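Local structure of putative exported protein (Bordetella pertussis Tohama I, 2PFZ) at residues 117-122 with 180-185; 2-7 with 37-42; 110-115 with 212-217; 96-101 with 292-297. The protein probably serves as the periplasmic receptor of a tripartite ATP-independent transport system, binding pyroglutamic acid for uptake. All blocks are in the same frame, centred on the assembly; numbering follows the deposited sequence.

From the N terminus, contact 2 is the first to close: strand 2-6 runs out, helix 14-30 follows, and strand 35-39 returns alongside it, completing a beta-alpha-beta unit. The other three then open in the order 4, 3, 1 and close in reverse, so that they nest without crossing. Innermost, contact 1 joins the loop after strand 111-118 to the passage from strand 178-181 into helix 183-188 around the ligand. Contact 3 pairs the start of strand 111-118 with strand 207-213, and contact 4, the outermost, brings helix 289-299 against helix 88-107. Trp3 of contact 2 packs on Val212 and Ala216 of contact 3, while Leu113 of contact 3 touches Lys99 of contact 4.

Contact 1. Residues 117-122 with 180-185; sequences VAWPPQ and MSSGST. With PCA (pyroglutamic acid), chain B.
Trp119 faces Ser182, Ser184 and Thr185 across the pyroglutamic acid pocket of this family 7 solute-binding protein, where its indole forms one wall. The ligand lies flat over one face of the indole, with PCA CD 3.3 Å above the plane and offset toward the rim. Ser184 OG sits at the edge of the ring near its plane, whereas the Ser182 and Thr185 hydroxyls approach obliquely; the Thr185 side chain crosses the tryptophan at about a right angle, its OG1 3.4 Å from Trp119 CZ3. NE1, on the five-membered ring, is hydrogen-bonded to Asn208 OD1, which helps to fix the ring. Beside the tryptophan, Pro120 CD packs on Ser182 CB at 3.7 Å. Water 1 joins the backbones, donating to Pro121 O and accepting from Gly183 N.

Ser182 does double duty. Its OG, held between the backbone N and the carbonyl carbon (chi1 54°), accepts from Thr185 N in an almost straight N-cap bond (176°) and donates to PCA OE at 2.7 Å, so that the start of helix 183-188 probably helps to polarise the ligand's carbonyl. Ser181 OG donates to PCA OXT at 2.7 Å, and Arg142 also bonds the ligand. The lactam nitrogen of the ligand, PCA N, donates to Thr185 OG1 at 2.6 Å, nearly straight (166°).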
loop_
_atom_site.group_PDB
_atom_site.type_symbol
_atom_site.label_atom_id
_atom_site.label_comp_id
_atom_site.label_asym_id
_atom_site.label_seq_id
_atom_site.Cartn_x
_atom_site.Cartn_y
_atom_site.Cartn_z
ATOM N N VAL A 117 7.190 2.105 -2.078
ATOM C CA VAL A 117 7.121 2.902 -0.866
ATOM C C VAL A 117 5.981 2.525 0.058
ATOM O O VAL A 117 4.910 2.173 -0.390
ATOM C CB VAL A 117 7.321 4.463 -1.034
ATOM C CG1 VAL A 117 7.684 4.943 -2.480
ATOM C CG2 VAL A 117 6.281 5.307 -0.322
ATOM N N ALA A 118 6.258 2.576 1.354
ATOM C CA ALA A 118 5.271 2.178 2.352
ATOM C C ALA A 118 4.261 3.284 2.595
ATOM O O ALA A 118 4.629 4.442 2.736
ATOM C CB ALA A 118 5.962 1.827 3.674
ATOM N N TRP A 119 2.989 2.898 2.643
ATOM C CA TRP A 119 1.931 3.718 3.230
ATOM C C TRP A 119 2.224 3.814 4.737
ATOM O O TRP A 119 2.962 2.991 5.279
ATOM C CB TRP A 119 0.576 3.017 3.058
ATOM C CG TRP A 119 -0.043 3.090 1.680
ATOM C CD1 TRP A 119 0.141 2.219 0.648
ATOM C CD2 TRP A 119 -0.986 4.052 1.236
ATOM N NE1 TRP A 119 -0.635 2.577 -0.432
ATOM C CE2 TRP A 119 -1.326 3.721 -0.104
ATOM C CE3 TRP A 119 -1.557 5.185 1.818
ATOM C CZ2 TRP A 119 -2.233 4.467 -0.846
ATOM C CZ3 TRP A 119 -2.455 5.933 1.075
ATOM C CH2 TRP A 119 -2.794 5.563 -0.241
ATOM N N PRO A 120 1.643 4.818 5.422
ATOM C CA PRO A 120 1.804 4.913 6.887
ATOM C C PRO A 120 1.186 3.738 7.675
ATOM O O PRO A 120 0.406 2.942 7.131
ATOM C CB PRO A 120 1.138 6.244 7.216
ATOM C CG PRO A 120 1.205 7.027 5.845
ATOM C CD PRO A 120 0.893 5.965 4.883
ATOM N N PRO A 121 1.582 3.592 8.954
ATOM C CA PRO A 121 1.115 2.453 9.749
ATOM C C PRO A 121 -0.397 2.390 9.873
ATOM O O PRO A 121 -1.053 3.421 10.055
ATOM C CB PRO A 121 1.774 2.694 11.104
ATOM C CG PRO A 121 3.024 3.478 10.760
ATOM C CD PRO A 121 2.522 4.437 9.729
ATOM N N GLN A 122 -0.932 1.194 9.722
ATOM C CA GLN A 122 -2.374 1.032 9.546
ATOM C C GLN A 122 -3.121 0.945 10.847
ATOM O O GLN A 122 -2.798 0.105 11.692
ATOM C CB GLN A 122 -2.667 -0.209 8.730
ATOM C CG GLN A 122 -1.905 -0.202 7.388
ATOM C CD GLN A 122 -2.530 0.657 6.302
ATOM O OE1 GLN A 122 -1.966 1.681 5.891
ATOM N NE2 GLN A 122 -3.652 0.229 5.801
ATOM N N MET A 180 -9.671 -0.543 8.192
ATOM C CA MET A 180 -8.257 -0.276 8.467
ATOM C C MET A 180 -7.573 0.373 7.275
ATOM O O MET A 180 -7.828 -0.003 6.134
ATOM C CB MET A 180 -7.513 -1.506 8.945
ATOM C CG MET A 180 -7.973 -1.954 10.339
ATOM S SD MET A 180 -7.076 -3.366 10.979
ATOM C CE MET A 180 -5.536 -2.594 11.466
ATOM N N SER A 181 -6.799 1.418 7.572
ATOM C CA SER A 181 -6.028 2.197 6.586
ATOM C C SER A 181 -5.129 3.180 7.347
ATOM O O SER A 181 -4.966 3.072 8.569
ATOM C CB SER A 181 -6.941 2.990 5.652
ATOM O OG SER A 181 -6.210 3.512 4.549
ATOM N N SER A 182 -4.558 4.139 6.609
ATOM C CA SER A 182 -3.621 5.110 7.140
ATOM C C SER A 182 -4.365 6.403 7.503
ATOM O O SER A 182 -5.501 6.603 7.081
ATOM C CB SER A 182 -2.557 5.413 6.095
ATOM O OG SER A 182 -3.162 5.802 4.866
ATOM N N GLY A 183 -3.731 7.254 8.308
ATOM C CA GLY A 183 -4.227 8.609 8.534
ATOM C C GLY A 183 -4.342 9.368 7.220
ATOM O O GLY A 183 -5.255 10.189 7.053
ATOM N N SER A 184 -3.388 9.115 6.319
ATOM C CA SER A 184 -3.377 9.648 4.948
ATOM C C SER A 184 -4.742 9.491 4.271
ATOM O O SER A 184 -5.400 10.480 3.947
ATOM C CB SER A 184 -2.285 8.952 4.124
ATOM O OG SER A 184 -2.403 9.225 2.726
ATOM N N THR A 185 -5.156 8.249 4.075
ATOM C CA THR A 185 -6.457 7.913 3.460
ATOM C C THR A 185 -7.633 8.473 4.232
ATOM O O THR A 185 -8.567 9.031 3.631
ATOM C CB THR A 185 -6.608 6.409 3.236
ATOM O OG1 THR A 185 -5.641 5.999 2.275
ATOM C CG2 THR A 185 -7.998 6.073 2.705
HETATM N N PCA B . -4.625 3.624 2.072
HETATM C CA PCA B . -4.961 2.779 0.910
HETATM C CB PCA B . -4.207 1.450 0.962
HETATM C CG PCA B . -3.401 1.472 2.247
HETATM C CD PCA B . -3.669 2.835 2.815
HETATM O OE PCA B . -3.091 3.278 3.819
HETATM C C PCA B . -6.437 2.469 1.008
HETATM O O PCA B . -7.083 2.058 0.036
HETATM O OXT PCA B . -7.003 2.636 2.101
HETATM O O HOH W 1 -1.415 6.299 9.647
#

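Contact 2. Residues 2-7 with 37-42; sequences KWDLPT and TLHNNA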
loop_
_atom_site.group_PDB
_atom_site.type_symbol
_atom_site.label_atom_id
_atom_site.label_comp_id
_atom_site.label_asym_id
_atom_site.label_seq_id
_atom_site.Cartn_x
_atom_site.Cartn_y
_atom_site.Cartn_z
ATOM N N LYS A 2 7.082 8.846 -24.926
ATOM C CA LYS A 2 5.976 9.218 -24.073
ATOM C C LYS A 2 5.396 7.956 -23.430
ATOM O O LYS A 2 5.081 6.987 -24.121
ATOM C CB LYS A 2 4.932 9.959 -24.925
ATOM C CG LYS A 2 3.865 10.671 -24.171
ATOM C CD LYS A 2 3.776 12.128 -24.621
ATOM C CE LYS A 2 2.404 12.694 -24.366
ATOM N NZ LYS A 2 2.195 13.939 -25.152
ATOM N N TRP A 3 5.279 7.969 -22.101
ATOM C CA TRP A 3 4.703 6.832 -21.369
ATOM C C TRP A 3 3.495 7.301 -20.585
ATOM O O TRP A 3 3.408 8.475 -20.213
ATOM C CB TRP A 3 5.710 6.230 -20.385
ATOM C CG TRP A 3 6.742 5.312 -20.944
ATOM C CD1 TRP A 3 7.005 5.058 -22.271
ATOM C CD2 TRP A 3 7.724 4.581 -20.196
ATOM N NE1 TRP A 3 8.079 4.196 -22.377
ATOM C CE2 TRP A 3 8.534 3.893 -21.121
ATOM C CE3 TRP A 3 7.996 4.441 -18.822
ATOM C CZ2 TRP A 3 9.587 3.049 -20.721
ATOM C CZ3 TRP A 3 9.045 3.614 -18.431
ATOM C CH2 TRP A 3 9.831 2.936 -19.378
ATOM N N ASP A 4 2.572 6.383 -20.315
ATOM C CA ASP A 4 1.441 6.654 -19.410
ATOM C C ASP A 4 1.591 5.859 -18.142
ATOM O O ASP A 4 2.013 4.702 -18.178
ATOM C CB ASP A 4 0.121 6.260 -20.057
ATOM C CG ASP A 4 -0.246 7.170 -21.202
ATOM O OD1 ASP A 4 -0.461 8.403 -20.996
ATOM O OD2 ASP A 4 -0.335 6.619 -22.315
ATOM N N LEU A 5 1.205 6.474 -17.022
ATOM C CA LEU A 5 1.403 5.859 -15.709
ATOM C C LEU A 5 0.124 6.014 -14.902
ATOM O O LEU A 5 -0.153 7.093 -14.384
ATOM C CB LEU A 5 2.579 6.538 -14.982
ATOM C CG LEU A 5 3.145 5.829 -13.722
ATOM C CD1 LEU A 5 4.511 6.424 -13.307
ATOM C CD2 LEU A 5 2.176 5.780 -12.530
ATOM N N PRO A 6 -0.697 4.960 -14.829
ATOM C CA PRO A 6 -1.869 5.044 -13.976
ATOM C C PRO A 6 -1.570 4.888 -12.484
ATOM O O PRO A 6 -0.733 4.072 -12.080
ATOM C CB PRO A 6 -2.736 3.883 -14.473
ATOM C CG PRO A 6 -1.770 2.877 -14.891
ATOM C CD PRO A 6 -0.658 3.681 -15.547
ATOM N N THR A 7 -2.236 5.713 -11.685
ATOM C CA THR A 7 -2.295 5.493 -10.251
ATOM C C THR A 7 -3.751 5.517 -9.801
ATOM O O THR A 7 -4.610 6.196 -10.414
ATOM C CB THR A 7 -1.430 6.535 -9.482
ATOM O OG1 THR A 7 -1.702 6.451 -8.081
ATOM C CG2 THR A 7 -1.720 7.981 -9.909
ATOM N N THR A 37 3.212 10.755 -18.440
ATOM C CA THR A 37 1.948 11.336 -18.099
ATOM C C THR A 37 1.300 10.483 -17.030
ATOM O O THR A 37 1.130 9.264 -17.209
ATOM C CB THR A 37 1.037 11.399 -19.333
ATOM O OG1 THR A 37 1.659 12.218 -20.318
ATOM C CG2 THR A 37 -0.303 12.011 -18.987
ATOM N N LEU A 38 0.955 11.137 -15.923
ATOM C CA LEU A 38 0.279 10.486 -14.807
ATOM C C LEU A 38 -1.219 10.544 -14.992
ATOM O O LEU A 38 -1.769 11.596 -15.341
ATOM C CB LEU A 38 0.603 11.213 -13.506
ATOM C CG LEU A 38 1.986 11.075 -12.881
ATOM C CD1 LEU A 38 1.972 11.940 -11.629
ATOM C CD2 LEU A 38 2.276 9.622 -12.524
ATOM N N HIS A 39 -1.878 9.417 -14.731
ATOM C CA HIS A 39 -3.328 9.350 -14.782
ATOM C C HIS A 39 -3.823 9.028 -13.403
ATOM O O HIS A 39 -3.788 7.874 -12.985
ATOM C CB HIS A 39 -3.754 8.280 -15.766
ATOM C CG HIS A 39 -3.449 8.655 -17.175
ATOM N ND1 HIS A 39 -2.239 8.379 -17.777
ATOM C CD2 HIS A 39 -4.170 9.356 -18.077
ATOM C CE1 HIS A 39 -2.242 8.865 -19.007
ATOM N NE2 HIS A 39 -3.402 9.462 -19.211
ATOM N N ASN A 40 -4.237 10.053 -12.676
ATOM C CA ASN A 40 -4.494 9.840 -11.250
ATOM C C ASN A 40 -5.929 9.519 -10.903
ATOM O O ASN A 40 -6.802 9.515 -11.762
ATOM C CB ASN A 40 -3.911 10.961 -10.375
ATOM C CG ASN A 40 -4.717 12.225 -10.416
ATOM O OD1 ASN A 40 -5.956 12.191 -10.421
ATOM N ND2 ASN A 40 -4.018 13.371 -10.421
ATOM N N ASN A 41 -6.142 9.207 -9.628
ATOM C CA ASN A 41 -7.450 8.874 -9.104
ATOM C C ASN A 41 -8.181 7.773 -9.878
ATOM O O ASN A 41 -9.402 7.855 -10.035
ATOM C CB ASN A 41 -8.316 10.126 -9.002
ATOM C CG ASN A 41 -9.433 9.990 -7.958
ATOM O OD1 ASN A 41 -9.236 9.409 -6.889
ATOM N ND2 ASN A 41 -10.610 10.554 -8.265
ATOM N N ALA A 42 -7.442 6.757 -10.355
ATOM C CA ALA A 42 -8.025 5.622 -11.091
ATOM C C ALA A 42 -8.767 6.023 -12.371
ATOM O O ALA A 42 -9.650 5.285 -12.852
ATOM C CB ALA A 42 -8.954 4.791 -10.179
#
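Leu5 and Leu38 lie side by side, pointing the same way, in the two parallel strands of a beta-alpha-beta unit, linked by helix 14-30. Leu5 CB starts 3.8 Å from Thr37 O and already meets the methyl Leu38 CD2. With CG anti to the backbone N (chi1 -167°), the chain then runs past that same methyl: CG lies 4.1 Å from Leu38 CD2, and of the two branches at the tip Leu5 CD1 stands 4.0 Å and Leu5 CD2 3.8 Å from it. One leucine methyl thus serves the whole length of its neighbour.

The backbone ladder beneath is regular. Thr37 N donates to Trp3 O, Leu5 N to Thr37 O at 2.8 Å, His39 N to Leu5 O, and Thr7 N to His39 O, so Leu5 uses both its N and O on residues 37 and 39. Beyond the strands, Ala42 N reaches a lone pair of Thr7 O in the carbonyl plane. The methyl Thr7 CG2 rests 3.6 Å from Asn40 CA, while Thr7 OG1 turns to Glu63.

Pro6 has no N-H to give, yet the ladder loses nothing, because the parallel pattern draws its donors from Leu5 and Thr7; polar backbone bonds set the register, and the leucines supply an apolar surface, Leu38 meeting Thr20 and Val23 of the helix and Leu5 meeting Ile36 and Ile61.

Contact 3. Residues 110-115 with 212-217; sequences GMMLLY and VNKKAF
Met112 meets Phe217 on the tight side of this contact, where an antiparallel strand pair runs into a helix start. The two side chains cross at about a right angle. Met112 SD lies over one face of the phenyl ring, 3.5 Å above its plane and offset toward the rim. The bend at chi3 (41°) then brings the terminal methyl almost exactly over the middle: Met112 CE is 3.9 Å from the centroid of the Phe217 ring, only 1° off the normal, a CH-pi contact. Below, Met112 and Val212 form a hydrogen-bonded pair, Met112 N donating to Val212 O at 2.7 Å and Val212 N returning a bond to Met112 O. Farther along the strand, Leu114 CB touches Val212 CG2 at 3.9 Å.

Toward Gly110 the contact becomes more polar and hydrated, although the aliphatic part of Lys214 still packs on Gly110. Gly110 O accepts from Lys214 N at 3.0 Å and also from water 2, which in turn accepts from Lys215 N, a lysine with an exposed side chain. Gly110 itself, with positive phi, is the C-prime residue of the Schellman motif that ends helix 88-107.

Another helix begins nearby: Asn213 OD1 uses a lone pair in its amide plane to take the N-H of Ala216, while Asn213 ND2 is held by Val54. A Schellman end thus meets an asparagine N-cap, with a Met-aromatic contact beside them.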
loop_
_atom_site.group_PDB
_atom_site.type_symbol
_atom_site.label_atom_id
_atom_site.label_comp_id
_atom_site.label_asym_id
_atom_site.label_seq_id
_atom_site.Cartn_x
_atom_site.Cartn_y
_atom_site.Cartn_z
ATOM N N GLY A 110 7.493 -10.532 -17.260
ATOM C CA GLY A 110 7.996 -9.437 -18.096
ATOM C C GLY A 110 7.941 -8.036 -17.512
ATOM O O GLY A 110 7.854 -7.062 -18.269
ATOM N N MET A 111 8.002 -7.914 -16.181
ATOM C CA MET A 111 8.004 -6.594 -15.530
ATOM C C MET A 111 9.213 -6.361 -14.634
ATOM O O MET A 111 9.841 -7.309 -14.152
ATOM C CB MET A 111 6.711 -6.375 -14.718
ATOM C CG MET A 111 5.484 -6.333 -15.604
ATOM S SD MET A 111 3.959 -6.186 -14.704
ATOM C CE MET A 111 3.647 -7.898 -14.287
ATOM N N MET A 112 9.522 -5.089 -14.425
ATOM C CA MET A 112 10.546 -4.661 -13.481
ATOM C C MET A 112 9.955 -3.896 -12.315
ATOM O O MET A 112 8.977 -3.165 -12.472
ATOM C CB MET A 112 11.547 -3.745 -14.166
ATOM C CG MET A 112 12.102 -4.328 -15.399
ATOM S SD MET A 112 13.032 -3.128 -16.356
ATOM C CE MET A 112 13.891 -2.270 -15.030
ATOM N N LEU A 113 10.579 -4.052 -11.154
ATOM C CA LEU A 113 10.255 -3.223 -9.986
ATOM C C LEU A 113 11.107 -1.969 -10.011
ATOM O O LEU A 113 12.338 -2.031 -9.864
ATOM C CB LEU A 113 10.500 -3.987 -8.689
ATOM C CG LEU A 113 10.307 -3.220 -7.367
ATOM C CD1 LEU A 113 8.880 -2.678 -7.226
ATOM C CD2 LEU A 113 10.677 -4.117 -6.186
ATOM N N LEU A 114 10.471 -0.825 -10.176
ATOM C CA LEU A 114 11.236 0.417 -10.225
ATOM C C LEU A 114 11.509 0.952 -8.823
ATOM O O LEU A 114 12.644 1.226 -8.474
ATOM C CB LEU A 114 10.576 1.464 -11.136
ATOM C CG LEU A 114 11.428 2.731 -11.345
ATOM C CD1 LEU A 114 12.688 2.412 -12.155
ATOM C CD2 LEU A 114 10.657 3.805 -12.018
ATOM N N TYR A 115 10.467 1.121 -8.033
ATOM C CA TYR A 115 10.627 1.477 -6.634
ATOM C C TYR A 115 9.367 1.129 -5.858
ATOM O O TYR A 115 8.331 0.891 -6.457
ATOM C CB TYR A 115 10.989 2.933 -6.487
ATOM C CG TYR A 115 9.897 3.936 -6.764
ATOM C CD1 TYR A 115 9.735 4.492 -8.041
ATOM C CD2 TYR A 115 9.050 4.386 -5.729
ATOM C CE1 TYR A 115 8.766 5.457 -8.284
ATOM C CE2 TYR A 115 8.078 5.369 -5.968
ATOM C CZ TYR A 115 7.944 5.887 -7.253
ATOM O OH TYR A 115 6.986 6.850 -7.510
ATOM N N VAL A 212 7.391 -1.476 -14.168
ATOM C CA VAL A 212 7.743 -1.064 -15.522
ATOM C C VAL A 212 7.695 -2.298 -16.420
ATOM O O VAL A 212 8.184 -3.388 -16.051
ATOM C CB VAL A 212 9.175 -0.428 -15.560
ATOM C CG1 VAL A 212 9.613 -0.148 -16.997
ATOM C CG2 VAL A 212 9.224 0.864 -14.776
ATOM N N ASN A 213 7.094 -2.143 -17.598
ATOM C CA ASN A 213 7.144 -3.194 -18.611
ATOM C C ASN A 213 8.566 -3.343 -19.210
ATOM O O ASN A 213 9.134 -2.361 -19.720
ATOM C CB ASN A 213 6.116 -2.922 -19.720
ATOM C CG ASN A 213 6.108 -4.006 -20.777
ATOM O OD1 ASN A 213 6.899 -3.969 -21.733
ATOM N ND2 ASN A 213 5.217 -4.980 -20.619
ATOM N N LYS A 214 9.135 -4.549 -19.134
ATOM C CA LYS A 214 10.530 -4.784 -19.586
ATOM C C LYS A 214 10.727 -4.406 -21.059
ATOM O O LYS A 214 11.727 -3.771 -21.429
ATOM C CB LYS A 214 10.932 -6.265 -19.429
ATOM C CG LYS A 214 10.863 -6.823 -18.034
ATOM C CD LYS A 214 12.221 -6.763 -17.319
ATOM C CE LYS A 214 12.345 -7.755 -16.162
ATOM N NZ LYS A 214 13.823 -7.774 -15.710
ATOM N N LYS A 215 9.782 -4.814 -21.907
ATOM C CA LYS A 215 9.867 -4.485 -23.349
ATOM C C LYS A 215 9.890 -2.972 -23.577
ATOM O O LYS A 215 10.669 -2.475 -24.396
ATOM C CB LYS A 215 8.713 -5.130 -24.122
ATOM C CG LYS A 215 8.898 -6.607 -24.385
ATOM C CD LYS A 215 7.857 -7.071 -25.405
ATOM C CE LYS A 215 7.718 -8.585 -25.381
ATOM N NZ LYS A 215 6.575 -9.004 -26.251
ATOM N N ALA A 216 9.059 -2.242 -22.834
ATOM C CA ALA A 216 9.016 -0.779 -22.939
ATOM C C ALA A 216 10.337 -0.164 -22.470
ATOM O O ALA A 216 10.837 0.805 -23.064
ATOM C CB ALA A 216 7.851 -0.220 -22.137
ATOM N N PHE A 217 10.890 -0.714 -21.391
ATOM C CA PHE A 217 12.160 -0.246 -20.833
ATOM C C PHE A 217 13.302 -0.435 -21.859
ATOM O O PHE A 217 14.118 0.483 -22.097
ATOM C CB PHE A 217 12.439 -1.029 -19.551
ATOM C CG PHE A 217 13.732 -0.665 -18.884
ATOM C CD1 PHE A 217 13.823 0.489 -18.114
ATOM C CD2 PHE A 217 14.852 -1.485 -19.025
ATOM C CE1 PHE A 217 15.042 0.858 -17.495
ATOM C CE2 PHE A 217 16.063 -1.150 -18.412
ATOM C CZ PHE A 217 16.153 0.023 -17.627
HETATM O O HOH W 2 7.937 -7.175 -20.938
#

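Contact 4. Residues 96-101 with 292-297; sequences QAQKPF and QAMIDA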
loop_
_atom_site.group_PDB
_atom_site.type_symbol
_atom_site.label_atom_id
_atom_site.label_comp_id
_atom_site.label_asym_id
_atom_site.label_seq_id
_atom_site.Cartn_x
_atom_site.Cartn_y
_atom_site.Cartn_z
ATOM N N GLN A 96 13.292 -5.067 2.116
ATOM C CA GLN A 96 14.592 -5.541 1.612
ATOM C C GLN A 96 14.679 -7.062 1.531
ATOM O O GLN A 96 15.217 -7.601 0.566
ATOM C CB GLN A 96 15.729 -4.962 2.460
ATOM C CG GLN A 96 15.882 -3.434 2.330
ATOM C CD GLN A 96 15.931 -2.938 0.883
ATOM O OE1 GLN A 96 14.998 -2.303 0.394
ATOM N NE2 GLN A 96 17.025 -3.202 0.208
ATOM N N ALA A 97 14.100 -7.744 2.524
ATOM C CA ALA A 97 13.967 -9.205 2.539
ATOM C C ALA A 97 13.073 -9.726 1.379
ATOM O O ALA A 97 13.373 -10.754 0.723
ATOM C CB ALA A 97 13.392 -9.630 3.877
ATOM N N GLN A 98 11.994 -8.996 1.116
ATOM C CA GLN A 98 11.002 -9.382 0.092
ATOM C C GLN A 98 11.463 -9.101 -1.330
ATOM O O GLN A 98 11.077 -9.791 -2.281
ATOM C CB GLN A 98 9.730 -8.559 0.326
ATOM C CG GLN A 98 8.560 -8.795 -0.612
ATOM C CD GLN A 98 7.431 -7.775 -0.375
ATOM O OE1 GLN A 98 7.692 -6.634 0.009
ATOM N NE2 GLN A 98 6.178 -8.186 -0.621
ATOM N N LYS A 99 12.265 -8.055 -1.459
ATOM C CA LYS A 99 12.520 -7.424 -2.757
ATOM C C LYS A 99 13.041 -8.406 -3.819
ATOM O O LYS A 99 12.519 -8.424 -4.927
ATOM C CB LYS A 99 13.481 -6.249 -2.585
ATOM C CG LYS A 99 13.516 -5.323 -3.792
ATOM C CD LYS A 99 14.483 -4.172 -3.621
ATOM C CE LYS A 99 14.352 -3.184 -4.798
ATOM N NZ LYS A 99 15.260 -1.987 -4.676
ATOM N N PRO A 100 14.056 -9.229 -3.492
ATOM C CA PRO A 100 14.565 -10.135 -4.542
ATOM C C PRO A 100 13.501 -11.103 -5.080
ATOM O O PRO A 100 13.472 -11.426 -6.282
ATOM C CB PRO A 100 15.706 -10.900 -3.840
ATOM C CG PRO A 100 16.069 -10.048 -2.647
ATOM C CD PRO A 100 14.800 -9.387 -2.222
ATOM N N PHE A 101 12.622 -11.552 -4.199
ATOM C CA PHE A 101 11.531 -12.432 -4.591
ATOM C C PHE A 101 10.422 -11.714 -5.381
ATOM O O PHE A 101 9.823 -12.315 -6.271
ATOM C CB PHE A 101 10.972 -13.156 -3.370
ATOM C CG PHE A 101 11.962 -14.092 -2.730
ATOM C CD1 PHE A 101 12.000 -15.437 -3.095
ATOM C CD2 PHE A 101 12.882 -13.623 -1.791
ATOM C CE1 PHE A 101 12.938 -16.304 -2.533
ATOM C CE2 PHE A 101 13.823 -14.495 -1.220
ATOM C CZ PHE A 101 13.828 -15.838 -1.591
ATOM N N GLN A 292 9.633 -19.094 3.782
ATOM C CA GLN A 292 10.652 -19.273 4.808
ATOM C C GLN A 292 11.914 -18.456 4.551
ATOM O O GLN A 292 12.438 -17.843 5.459
ATOM C CB GLN A 292 11.028 -20.752 4.975
ATOM C CG GLN A 292 11.643 -21.103 6.364
ATOM C CD GLN A 292 10.804 -20.586 7.537
ATOM O OE1 GLN A 292 9.669 -21.016 7.737
ATOM N NE2 GLN A 292 11.371 -19.668 8.322
ATOM N N ALA A 293 12.394 -18.429 3.314
ATOM C CA ALA A 293 13.589 -17.664 2.994
ATOM C C ALA A 293 13.363 -16.186 3.264
ATOM O O ALA A 293 14.238 -15.534 3.824
ATOM C CB ALA A 293 14.019 -17.883 1.548
ATOM N N MET A 294 12.203 -15.669 2.870
ATOM C CA MET A 294 11.895 -14.249 3.078
ATOM C C MET A 294 11.856 -13.954 4.563
ATOM O O MET A 294 12.445 -12.995 5.028
ATOM C CB MET A 294 10.564 -13.877 2.430
ATOM C CG MET A 294 10.689 -13.666 0.912
ATOM S SD MET A 294 9.173 -13.174 0.093
ATOM C CE MET A 294 8.653 -14.754 -0.585
ATOM N N ILE A 295 11.166 -14.802 5.311
ATOM C CA ILE A 295 11.012 -14.543 6.732
ATOM C C ILE A 295 12.366 -14.650 7.457
ATOM O O ILE A 295 12.659 -13.842 8.342
ATOM C CB ILE A 295 9.851 -15.395 7.334
ATOM C CG1 ILE A 295 8.947 -14.539 8.241
ATOM C CG2 ILE A 295 10.364 -16.673 7.955
ATOM C CD1 ILE A 295 8.087 -13.511 7.442
ATOM N N ASP A 296 13.204 -15.608 7.054
ATOM C CA ASP A 296 14.550 -15.718 7.611
ATOM C C ASP A 296 15.379 -14.484 7.324
ATOM O O ASP A 296 16.003 -13.942 8.245
ATOM C CB ASP A 296 15.276 -16.991 7.146
ATOM C CG ASP A 296 14.668 -18.275 7.726
ATOM O OD1 ASP A 296 13.812 -18.228 8.643
ATOM O OD2 ASP A 296 15.064 -19.359 7.276
ATOM N N ALA A 297 15.361 -14.007 6.069
ATOM C CA ALA A 297 16.109 -12.788 5.714
ATOM C C ALA A 297 15.618 -11.576 6.482
ATOM O O ALA A 297 16.411 -10.729 6.874
ATOM C CB ALA A 297 16.064 -12.512 4.201
#
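Phe101 presents its ring obliquely to Met294 and Ala293, neither of which sits squarely on a face or an edge, where helix 289-299, near the C terminus, packs against helix 88-107 in plain helix-helix packing of roughly antiparallel sense. Over the segments concerned, the axes approach to 8.4 Å with an angle of 149° between their directions. With Phe101 CG anti to the carbonyl carbon and beside the backbone N (chi1 -65°), the phenyl leans into the second helix: Phe101 CD2 lies 3.5 Å from Met294 CG, and farther out Phe101 CZ reaches Ala293 CB at 3.8 Å. The thioether turns back beside the base of the ring: Met294 SD lies 3.9 Å from Phe101 CB and 4.7 Å from the ring centroid, an oblique Met-aromatic contact, and the bend at chi3 (-100°) carries Met294 CE to 4.0 Å from Phe101 CB.

The other flat group, the Gln98 amide, is turned to different work: its NE2 bonds to Val75 O and its OE1 to Lys207 NZ, while Gln98 CA and CG, not the amide, lie near Met294 SD. The side chains meet across the interface through carbon and sulfur. Helix 88-107 is kinked here, where Pro100 has no N-H to offer the preceding turn.

The backbones come nearest where both residues are alanines. Ala97 CB sits 3.7 Å from the carbonyl oxygen Met294 O and meets the methyl Ala297 CB at 3.9 Å.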